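Long-range contacts in kelch-like protein 7 (Homo sapiens, PDB 3II7), which serves as the substrate-specific adapter of a BTB-CUL3-RBX1 E3 ubiquitin ligase and is represented here by its Kelch-repeat domain: residues Y59-S64 with D93-C98; I104-G109 with L119-D124; C41-R46 with R71-N76. All blocks are in the same frame, centred on the assembly; numbering follows the deposited sequence.

In the fold
The Kelch domain is a six-bladed β-propeller of four-stranded antiparallel sheets, and the three contacts lie in one region. Contact 3 comes first along the chain, pinning the loop between strands 35-38 and 50-54 to strand 71-76. Its segments alternate with those of contact 1, which joins the blade holding strands 57-61 and 71-76 to the next one. Contact 2 follows and pairs strands 103-107 and 120-124 inside that next blade, beside strand 96-100. The centre of contact 1 is about 9 Å from that of contact 2 and 12 Å from that of contact 3. Contacts 2 and 3, centred about 18 Å apart, meet through Tyr123 and Met72, and contact 1 links them.

Contact 1. Residues Y59-S64 with D93-C98; sequences YILGGS and DSLAAC
Leu61 and Leu95 meet methyl to methyl, CD1 of each 3.6 Å from the other, at the interface between two successive blades of the Kelch β-propeller. Leu61 belongs to the second strand of one blade and Leu95 leads into the first strand of the next. The touching parts run almost opposite ways, yet they diverge: the CA atoms of Gly63 and Asp93 are 4.3 Å apart, whereas those of Leu61 and Ala97 are separated by 8.5 Å. The two leucines fill the wider end, their side chains crossing obliquely, and Ala97 CB adds a looser apolar contact with Leu61 CD1. In Leu95, a chi1 of 76° places CG between the backbone N and the carbonyl carbon, near Leu61 CD1. Its CD2 comes within 4.0 Å of Gly62 CA.

Gly62 and Gly63 form the double glycine that is a hallmark of Kelch repeats. Both have positive phi, and a CB on Gly62 would collide with Leu95 CD2, so the absence of a side chain is what lets the leucine settle against the backbone. Beyond the glycines, the end of the Asp93 side chain comes close to Gly63 and Ser64. Its OD1 packs 3.1 Å from Gly63 C, and its OD2 accepts a 2.9 Å hydrogen bond from Ser64 OG in one of the serine's two deposited conformers, so this bond need not always form. That hydroxyl arrives on the syn side of OD2, 19° out of the carboxylate plane.

Farther out, Arg47 NH1 also bonds Ser64 OG in that conformer, and Gly63 shares backbone hydrogen bonds with Ile69 and Arg92. Ala50, on the innermost strand of Leu61's blade, touches both Leu95 and Ala97. Leu61 in turn presses on the neighbouring blade, with its CD1 lying 3.5 Å from Thr106 CG2.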
loop_
_atom_site.group_PDB
_atom_site.type_symbol
_atom_site.label_atom_id
_atom_site.label_comp_id
_atom_site.label_asym_id
_atom_site.label_seq_id
_atom_site.Cartn_x
_atom_site.Cartn_y
_atom_site.Cartn_z
ATOM N N TYR A 59 5.744 9.754 -4.355
ATOM C CA TYR A 59 5.856 10.473 -3.078
ATOM C C TYR A 59 6.066 9.470 -1.968
ATOM O O TYR A 59 5.286 8.476 -1.843
ATOM C CB TYR A 59 4.581 11.270 -2.796
ATOM C CG TYR A 59 4.319 12.340 -3.819
ATOM C CD1 TYR A 59 4.736 13.651 -3.608
ATOM C CD2 TYR A 59 3.668 12.046 -4.989
ATOM C CE1 TYR A 59 4.500 14.635 -4.550
ATOM C CE2 TYR A 59 3.397 13.023 -5.940
ATOM C CZ TYR A 59 3.823 14.320 -5.723
ATOM O OH TYR A 59 3.584 15.278 -6.660
ATOM N N ILE A 60 7.113 9.703 -1.173
ATOM C CA ILE A 60 7.424 8.873 -0.006
ATOM C C ILE A 60 7.205 9.736 1.218
ATOM O O ILE A 60 7.812 10.830 1.349
ATOM C CB ILE A 60 8.854 8.360 -0.057
ATOM C CG1 ILE A 60 9.000 7.384 -1.225
ATOM C CG2 ILE A 60 9.242 7.629 1.294
ATOM C CD1 ILE A 60 10.380 6.901 -1.475
ATOM N N LEU A 61 6.302 9.297 2.084
ATOM C CA LEU A 61 5.857 10.144 3.195
ATOM C C LEU A 61 5.611 9.345 4.477
ATOM O O LEU A 61 5.389 8.128 4.439
ATOM C CB LEU A 61 4.623 10.962 2.753
ATOM C CG LEU A 61 3.424 10.167 2.245
ATOM C CD1 LEU A 61 2.585 9.658 3.405
ATOM C CD2 LEU A 61 2.598 11.028 1.307
ATOM N N GLY A 62 5.686 10.045 5.617
ATOM C CA GLY A 62 5.488 9.421 6.909
ATOM C C GLY A 62 6.656 8.554 7.328
ATOM O O GLY A 62 7.760 8.597 6.723
ATOM N N GLY A 63 6.437 7.771 8.373
ATOM C CA GLY A 63 7.456 6.918 8.891
ATOM C C GLY A 63 8.471 7.631 9.763
ATOM O O GLY A 63 8.367 8.839 10.053
ATOM N N SER A 64 9.460 6.869 10.180
ATOM C CA SER A 64 10.436 7.351 11.147
ATOM C C SER A 64 11.802 6.752 10.905
ATOM O O SER A 64 11.943 5.747 10.206
ATOM C CB SER A 64 9.970 6.996 12.557
ATOM O OG SER A 64 9.744 5.585 12.699
ATOM N N ASP A 93 3.584 6.965 11.742
ATOM C CA ASP A 93 4.028 5.691 11.198
ATOM C C ASP A 93 2.810 4.833 10.835
ATOM O O ASP A 93 1.758 4.969 11.436
ATOM C CB ASP A 93 4.833 4.920 12.263
ATOM C CG ASP A 93 6.249 5.490 12.490
ATOM O OD1 ASP A 93 6.595 6.526 11.924
ATOM O OD2 ASP A 93 7.024 4.862 13.249
ATOM N N SER A 94 3.013 3.924 9.900
ATOM C CA SER A 94 2.001 2.888 9.538
ATOM C C SER A 94 0.714 3.518 8.979
ATOM O O SER A 94 -0.376 2.950 9.079
ATOM C CB SER A 94 1.735 1.956 10.740
ATOM O OG SER A 94 2.974 1.350 11.178
ATOM N N LEU A 95 0.867 4.702 8.405
ATOM C CA LEU A 95 -0.209 5.376 7.658
ATOM C C LEU A 95 -0.329 4.724 6.275
ATOM O O LEU A 95 0.556 3.981 5.855
ATOM C CB LEU A 95 0.095 6.871 7.536
ATOM C CG LEU A 95 1.162 7.344 6.537
ATOM C CD1 LEU A 95 1.263 8.859 6.630
ATOM C CD2 LEU A 95 2.514 6.679 6.749
ATOM N N ALA A 96 -1.436 4.984 5.597
ATOM C CA ALA A 96 -1.646 4.534 4.248
ATOM C C ALA A 96 -1.792 5.765 3.363
ATOM O O ALA A 96 -2.106 6.857 3.840
ATOM C CB ALA A 96 -2.885 3.652 4.159
ATOM N N ALA A 97 -1.536 5.589 2.078
ATOM C CA ALA A 97 -1.627 6.685 1.120
ATOM C C ALA A 97 -2.105 6.223 -0.226
ATOM O O ALA A 97 -1.821 5.081 -0.638
ATOM C CB ALA A 97 -0.260 7.422 0.993
ATOM N N CYS A 98 -2.789 7.120 -0.945
ATOM C CA CYS A 98 -3.185 6.895 -2.312
ATOM C C CYS A 98 -3.394 8.244 -3.000
ATOM O O CYS A 98 -3.340 9.279 -2.346
ATOM C CB CYS A 98 -4.404 5.973 -2.404
ATOM S SG CYS A 98 -5.936 6.736 -1.942
#

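Contact 2. Residues I104-G109 with L119-D124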
loop_
_atom_site.group_PDB
_atom_site.type_symbol
_atom_site.label_atom_id
_atom_site.label_comp_id
_atom_site.label_asym_id
_atom_site.label_seq_id
_atom_site.Cartn_x
_atom_site.Cartn_y
_atom_site.Cartn_z
ATOM N N ILE A 104 -2.897 13.871 -3.064
ATOM C CA ILE A 104 -2.328 12.735 -2.344
ATOM C C ILE A 104 -2.978 12.655 -0.977
ATOM O O ILE A 104 -2.811 13.561 -0.165
ATOM C CB ILE A 104 -0.803 12.902 -2.131
ATOM C CG1 ILE A 104 -0.072 13.172 -3.457
ATOM C CG2 ILE A 104 -0.246 11.705 -1.419
ATOM C CD1 ILE A 104 -0.350 12.236 -4.531
ATOM N N TYR A 105 -3.677 11.561 -0.713
ATOM C CA TYR A 105 -4.348 11.344 0.556
ATOM C C TYR A 105 -3.525 10.452 1.471
ATOM O O TYR A 105 -2.869 9.505 1.019
ATOM C CB TYR A 105 -5.737 10.726 0.344
ATOM C CG TYR A 105 -6.696 11.607 -0.422
ATOM C CD1 TYR A 105 -7.602 12.420 0.238
ATOM C CD2 TYR A 105 -6.710 11.607 -1.816
ATOM C CE1 TYR A 105 -8.481 13.227 -0.448
ATOM C CE2 TYR A 105 -7.609 12.427 -2.525
ATOM C CZ TYR A 105 -8.485 13.229 -1.816
ATOM O OH TYR A 105 -9.372 14.032 -2.497
ATOM N N THR A 106 -3.537 10.810 2.749
ATOM C CA THR A 106 -2.854 10.037 3.804
ATOM C C THR A 106 -3.821 9.781 4.916
ATOM O O THR A 106 -4.534 10.690 5.335
ATOM C CB THR A 106 -1.574 10.763 4.314
ATOM O OG1 THR A 106 -1.910 11.979 4.964
ATOM C CG2 THR A 106 -0.617 11.068 3.136
ATOM N N SER A 107 -3.866 8.537 5.404
ATOM C CA SER A 107 -4.828 8.143 6.445
ATOM C C SER A 107 -4.237 7.310 7.533
ATOM O O SER A 107 -3.386 6.456 7.313
ATOM C CB SER A 107 -5.998 7.334 5.838
ATOM O OG SER A 107 -5.521 6.092 5.314
ATOM N N GLY A 108 -4.743 7.551 8.739
ATOM C CA GLY A 108 -4.427 6.726 9.868
ATOM C C GLY A 108 -2.978 6.773 10.264
ATOM O O GLY A 108 -2.287 7.802 10.079
ATOM N N GLY A 109 -2.516 5.662 10.834
ATOM C CA GLY A 109 -1.151 5.590 11.370
ATOM C C GLY A 109 -1.121 5.884 12.849
ATOM O O GLY A 109 -2.151 6.047 13.467
ATOM N N LEU A 119 -7.029 10.248 11.502
ATOM C CA LEU A 119 -6.608 11.411 10.746
ATOM C C LEU A 119 -6.546 11.167 9.255
ATOM O O LEU A 119 -6.101 10.110 8.798
ATOM C CB LEU A 119 -5.224 11.860 11.238
ATOM C CG LEU A 119 -4.609 13.119 10.664
ATOM C CD1 LEU A 119 -5.475 14.365 10.901
ATOM C CD2 LEU A 119 -3.240 13.291 11.315
ATOM N N PHE A 120 -6.998 12.157 8.501
ATOM C CA PHE A 120 -7.041 12.094 7.044
ATOM C C PHE A 120 -6.584 13.461 6.534
ATOM O O PHE A 120 -7.233 14.450 6.796
ATOM C CB PHE A 120 -8.496 11.770 6.626
ATOM C CG PHE A 120 -8.681 11.367 5.188
ATOM C CD1 PHE A 120 -7.855 10.447 4.585
ATOM C CD2 PHE A 120 -9.760 11.877 4.430
ATOM C CE1 PHE A 120 -8.079 10.059 3.281
ATOM C CE2 PHE A 120 -9.960 11.479 3.115
ATOM C CZ PHE A 120 -9.116 10.561 2.552
ATOM N N GLU A 121 -5.443 13.499 5.844
ATOM C CA GLU A 121 -4.814 14.761 5.377
ATOM C C GLU A 121 -4.464 14.597 3.910
ATOM O O GLU A 121 -3.969 13.537 3.529
ATOM C CB GLU A 121 -3.515 15.063 6.188
ATOM C CG GLU A 121 -3.699 15.125 7.719
ATOM C CD GLU A 121 -2.427 15.468 8.521
ATOM O OE1 GLU A 121 -1.322 14.942 8.232
ATOM O OE2 GLU A 121 -2.551 16.230 9.501
ATOM N N CYS A 122 -4.696 15.618 3.074
ATOM C CA CYS A 122 -4.314 15.486 1.691
ATOM C C CYS A 122 -3.477 16.639 1.194
ATOM O O CYS A 122 -3.573 17.761 1.694
ATOM C CB CYS A 122 -5.512 15.207 0.806
ATOM S SG CYS A 122 -6.377 16.561 0.111
ATOM N N TYR A 123 -2.633 16.316 0.213
ATOM C CA TYR A 123 -1.696 17.230 -0.386
ATOM C C TYR A 123 -2.168 17.510 -1.791
ATOM O O TYR A 123 -2.342 16.573 -2.591
ATOM C CB TYR A 123 -0.307 16.601 -0.430
ATOM C CG TYR A 123 0.809 17.463 -1.035
ATOM C CD1 TYR A 123 1.307 18.576 -0.360
ATOM C CD2 TYR A 123 1.388 17.133 -2.263
ATOM C CE1 TYR A 123 2.328 19.353 -0.898
ATOM C CE2 TYR A 123 2.423 17.900 -2.807
ATOM C CZ TYR A 123 2.881 19.007 -2.123
ATOM O OH TYR A 123 3.898 19.754 -2.649
ATOM N N ASP A 124 -2.386 18.789 -2.099
ATOM C CA ASP A 124 -2.808 19.198 -3.431
ATOM C C ASP A 124 -1.548 19.403 -4.262
ATOM O O ASP A 124 -0.773 20.310 -3.997
ATOM C CB ASP A 124 -3.638 20.474 -3.374
ATOM C CG ASP A 124 -4.213 20.852 -4.725
ATOM O OD1 ASP A 124 -3.453 20.883 -5.703
ATOM O OD2 ASP A 124 -5.417 21.112 -4.805
#
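Phe120, with CG anti to its backbone N (chi1 -167°), and Tyr105, with CG anti to its carbonyl carbon, beside the backbone N (chi1 -63°), turn their rings together on one face of the sheet. The ring planes are 19° apart but slid so far that they barely overlap; the close approach is Phe120 CZ to Tyr105 CD1, 3.3 Å. Cys122 CB sits over a face of the tyrosine ring in a CH-pi contact, 4.0 Å from its centroid, with its sulfur obliquely placed beyond. Phe120 also meets Tyr174 and Trp181 edge-to-face.

Thr106 and Glu121 pair on the opposite face. Thr106 holds Glu121 O twice, through its N at 2.9 Å and through its hydroxyl OG1 at 3.0 Å, the latter tilted from the carbonyl plane. Arg92 clamps this region, making a salt bridge to Glu121 OE1 and hydrogen bonds to Thr106 OG1 and Gly108 O.

Ile104 and Tyr123 exchange two further backbone bonds, and Gly108 N bonds Leu119 O. Hydrogen-bonded and non-hydrogen-bonded pairs alternate between the second and third strands of a four-stranded blade, the antiparallel meander from which Kelch β-propellers are built.

Contact 3. Residues C41-R46 with R71-N76. With EDO (1,2-ethanediol), chain G; EDO (1,2-ethanediol), chain M; EDO (1,2-ethanediol), chain B; EDO (1,2-ethanediol), chain H.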
loop_
_atom_site.group_PDB
_atom_site.type_symbol
_atom_site.label_atom_id
_atom_site.label_comp_id
_atom_site.label_asym_id
_atom_site.label_seq_id
_atom_site.Cartn_x
_atom_site.Cartn_y
_atom_site.Cartn_z
ATOM N N CYS A 41 18.757 5.966 -5.247
ATOM C CA CYS A 41 18.050 6.677 -4.167
ATOM C C CYS A 41 19.061 7.138 -3.150
ATOM O O CYS A 41 19.764 6.310 -2.578
ATOM C CB CYS A 41 17.079 5.766 -3.471
ATOM S SG CYS A 41 16.169 6.505 -2.094
ATOM N N PRO A 42 19.128 8.446 -2.898
ATOM C CA PRO A 42 20.109 8.984 -1.962
ATOM C C PRO A 42 19.573 9.155 -0.518
ATOM O O PRO A 42 20.226 9.780 0.310
ATOM C CB PRO A 42 20.391 10.340 -2.569
ATOM C CG PRO A 42 19.050 10.789 -3.031
ATOM C CD PRO A 42 18.359 9.537 -3.528
ATOM N N PHE A 43 18.415 8.570 -0.231
ATOM C CA PHE A 43 17.789 8.646 1.112
ATOM C C PHE A 43 17.771 7.300 1.785
ATOM O O PHE A 43 17.484 6.271 1.149
ATOM C CB PHE A 43 16.360 9.171 1.005
ATOM C CG PHE A 43 16.272 10.540 0.381
ATOM C CD1 PHE A 43 16.793 11.643 1.037
ATOM C CD2 PHE A 43 15.672 10.725 -0.851
ATOM C CE1 PHE A 43 16.730 12.895 0.465
ATOM C CE2 PHE A 43 15.606 11.981 -1.428
ATOM C CZ PHE A 43 16.140 13.066 -0.760
ATOM N N GLU A 44 18.060 7.316 3.085
ATOM C CA GLU A 44 18.077 6.111 3.893
ATOM C C GLU A 44 16.660 5.573 4.091
ATOM O O GLU A 44 15.679 6.318 3.971
ATOM C CB GLU A 44 18.720 6.402 5.235
ATOM C CG GLU A 44 20.196 6.705 5.125
ATOM C CD GLU A 44 20.902 6.674 6.465
ATOM O OE1 GLU A 44 20.255 6.974 7.496
ATOM O OE2 GLU A 44 22.106 6.340 6.484
ATOM N N LYS A 45 16.570 4.287 4.409
ATOM C CA LYS A 45 15.317 3.620 4.660
ATOM C C LYS A 45 14.536 4.335 5.742
ATOM O O LYS A 45 15.115 4.763 6.747
ATOM C CB LYS A 45 15.558 2.218 5.221
ATOM C CG LYS A 45 16.228 1.245 4.345
ATOM C CD LYS A 45 16.754 0.040 5.167
ATOM C CE LYS A 45 15.681 -0.982 5.418
ATOM N NZ LYS A 45 15.411 -1.740 4.178
ATOM N N ARG A 46 13.222 4.411 5.533
ATOM C CA ARG A 46 12.282 4.842 6.548
ATOM C C ARG A 46 11.613 3.630 7.156
ATOM O O ARG A 46 11.337 2.636 6.445
ATOM C CB ARG A 46 11.177 5.681 5.932
ATOM C CG ARG A 46 11.616 6.962 5.320
ATOM C CD ARG A 46 10.443 7.820 4.956
ATOM N NE ARG A 46 10.859 9.016 4.236
ATOM C CZ ARG A 46 10.220 10.195 4.259
ATOM N NH1 ARG A 46 9.121 10.372 4.985
ATOM N NH2 ARG A 46 10.702 11.213 3.572
ATOM N N ARG A 71 9.633 15.395 6.388
ATOM C CA ARG A 71 9.864 15.666 4.992
ATOM C C ARG A 71 9.210 14.598 4.106
ATOM O O ARG A 71 9.192 13.425 4.456
ATOM C CB ARG A 71 11.357 15.594 4.765
ATOM C CG ARG A 71 11.818 16.031 3.434
ATOM C CD ARG A 71 13.358 15.939 3.370
ATOM N NE ARG A 71 13.802 14.558 3.319
ATOM C CZ ARG A 71 14.414 13.890 4.290
ATOM N NH1 ARG A 71 14.771 14.473 5.441
ATOM N NH2 ARG A 71 14.708 12.619 4.096
ATOM N N MET A 72 8.740 15.016 2.920
ATOM C CA MET A 72 8.225 14.095 1.878
ATOM C C MET A 72 9.260 14.059 0.780
ATOM O O MET A 72 9.633 15.100 0.246
ATOM C CB MET A 72 6.886 14.651 1.325
ATOM C CG MET A 72 6.262 13.901 0.197
ATOM S SD MET A 72 4.489 14.315 0.113
ATOM C CE MET A 72 4.568 15.997 -0.480
ATOM N N ASP A 73 9.752 12.873 0.465
ATOM C CA ASP A 73 10.744 12.726 -0.610
ATOM C C ASP A 73 10.038 12.292 -1.882
ATOM O O ASP A 73 9.151 11.427 -1.847
ATOM C CB ASP A 73 11.835 11.769 -0.176
ATOM C CG ASP A 73 12.667 12.326 0.948
ATOM O OD1 ASP A 73 12.953 13.564 0.941
ATOM O OD2 ASP A 73 13.028 11.538 1.871
ATOM N N CYS A 74 10.404 12.915 -2.992
ATOM C CA CYS A 74 9.657 12.776 -4.240
ATOM C C CYS A 74 10.604 12.352 -5.333
ATOM O O CYS A 74 11.665 12.983 -5.532
ATOM C CB CYS A 74 9.002 14.087 -4.605
ATOM S SG CYS A 74 8.032 14.881 -3.275
ATOM N N TYR A 75 10.222 11.321 -6.061
ATOM C CA TYR A 75 11.037 10.827 -7.160
ATOM C C TYR A 75 10.308 11.015 -8.468
ATOM O O TYR A 75 9.243 10.405 -8.682
ATOM C CB TYR A 75 11.348 9.374 -6.946
ATOM C CG TYR A 75 12.155 8.748 -8.057
ATOM C CD1 TYR A 75 13.459 9.172 -8.322
ATOM C CD2 TYR A 75 11.624 7.704 -8.835
ATOM C CE1 TYR A 75 14.206 8.582 -9.347
ATOM C CE2 TYR A 75 12.384 7.095 -9.851
ATOM C CZ TYR A 75 13.656 7.542 -10.095
ATOM O OH TYR A 75 14.385 6.988 -11.090
ATOM N N ASN A 76 10.862 11.866 -9.330
ATOM C CA ASN A 76 10.333 12.063 -10.648
ATOM C C ASN A 76 10.843 10.918 -11.544
ATOM O O ASN A 76 12.051 10.811 -11.821
ATOM C CB ASN A 76 10.726 13.419 -11.208
ATOM C CG ASN A 76 10.072 13.688 -12.547
ATOM O OD1 ASN A 76 10.237 12.917 -13.481
ATOM N ND2 ASN A 76 9.282 14.767 -12.627
HETATM C C1 EDO G . 12.019 3.054 2.187
HETATM O O1 EDO G . 12.036 4.248 2.972
HETATM C C2 EDO G . 11.357 1.901 2.937
HETATM O O2 EDO G . 12.109 1.566 4.131
HETATM C C1 EDO M . 21.115 2.576 5.310
HETATM O O1 EDO M . 21.839 3.155 4.224
HETATM C C2 EDO M . 19.799 1.955 4.822
HETATM O O2 EDO M . 19.233 2.702 3.752
HETATM C C1 EDO B . 18.963 2.244 -4.199
HETATM O O1 EDO B . 18.943 1.320 -5.316
HETATM C C2 EDO B . 20.379 2.707 -3.885
HETATM O O2 EDO B . 20.812 3.792 -4.713
HETATM C C1 EDO H . 7.978 1.350 4.687
HETATM O O1 EDO H . 8.758 2.256 5.461
HETATM C C2 EDO H . 7.647 0.077 5.430
HETATM O O2 EDO H . 6.591 -0.589 4.726
HETATM O O HOH W 1 13.153 8.991 2.522
#
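The carboxylate of Asp73 lies stacked flat on a face of the Phe43 ring. The planes are 5° apart, and Asp73 CG lies 3.7 Å above the ring, over its centre, while Pro42 CG touches the opposite face nearer the rim. Two arginines hold the carboxylate there. Arg71 grips it side-on, NE to OD1 at 2.7 Å and NH2 to OD2, each oxygen offering its syn lone pair. The Arg46 chain is extended as far as NE, and its NH2 forms a salt bridge with Asp73 OD2 at 2.9 Å, coming from above, 71° out of the carboxylate plane. The same NH2, with NH1, grips Arg71 O, and NH1 also bonds Gly62 O.

These interactions hold the loop that leads from one propeller blade into the next against the latter's third strand, 71-76. An alanine in place of Arg46 would probably leave Arg71 O and Gly62 O without these donors and Asp73 with less charge compensation. The two guanidinium groups come close, Arg46 NH2 to Arg71 NH2 at 4.3 Å, and the shared aspartate is likely to ease their repulsion. A water accepts from Arg46 NE at 2.9 Å and donates to Asp73 OD2 at 2.6 Å.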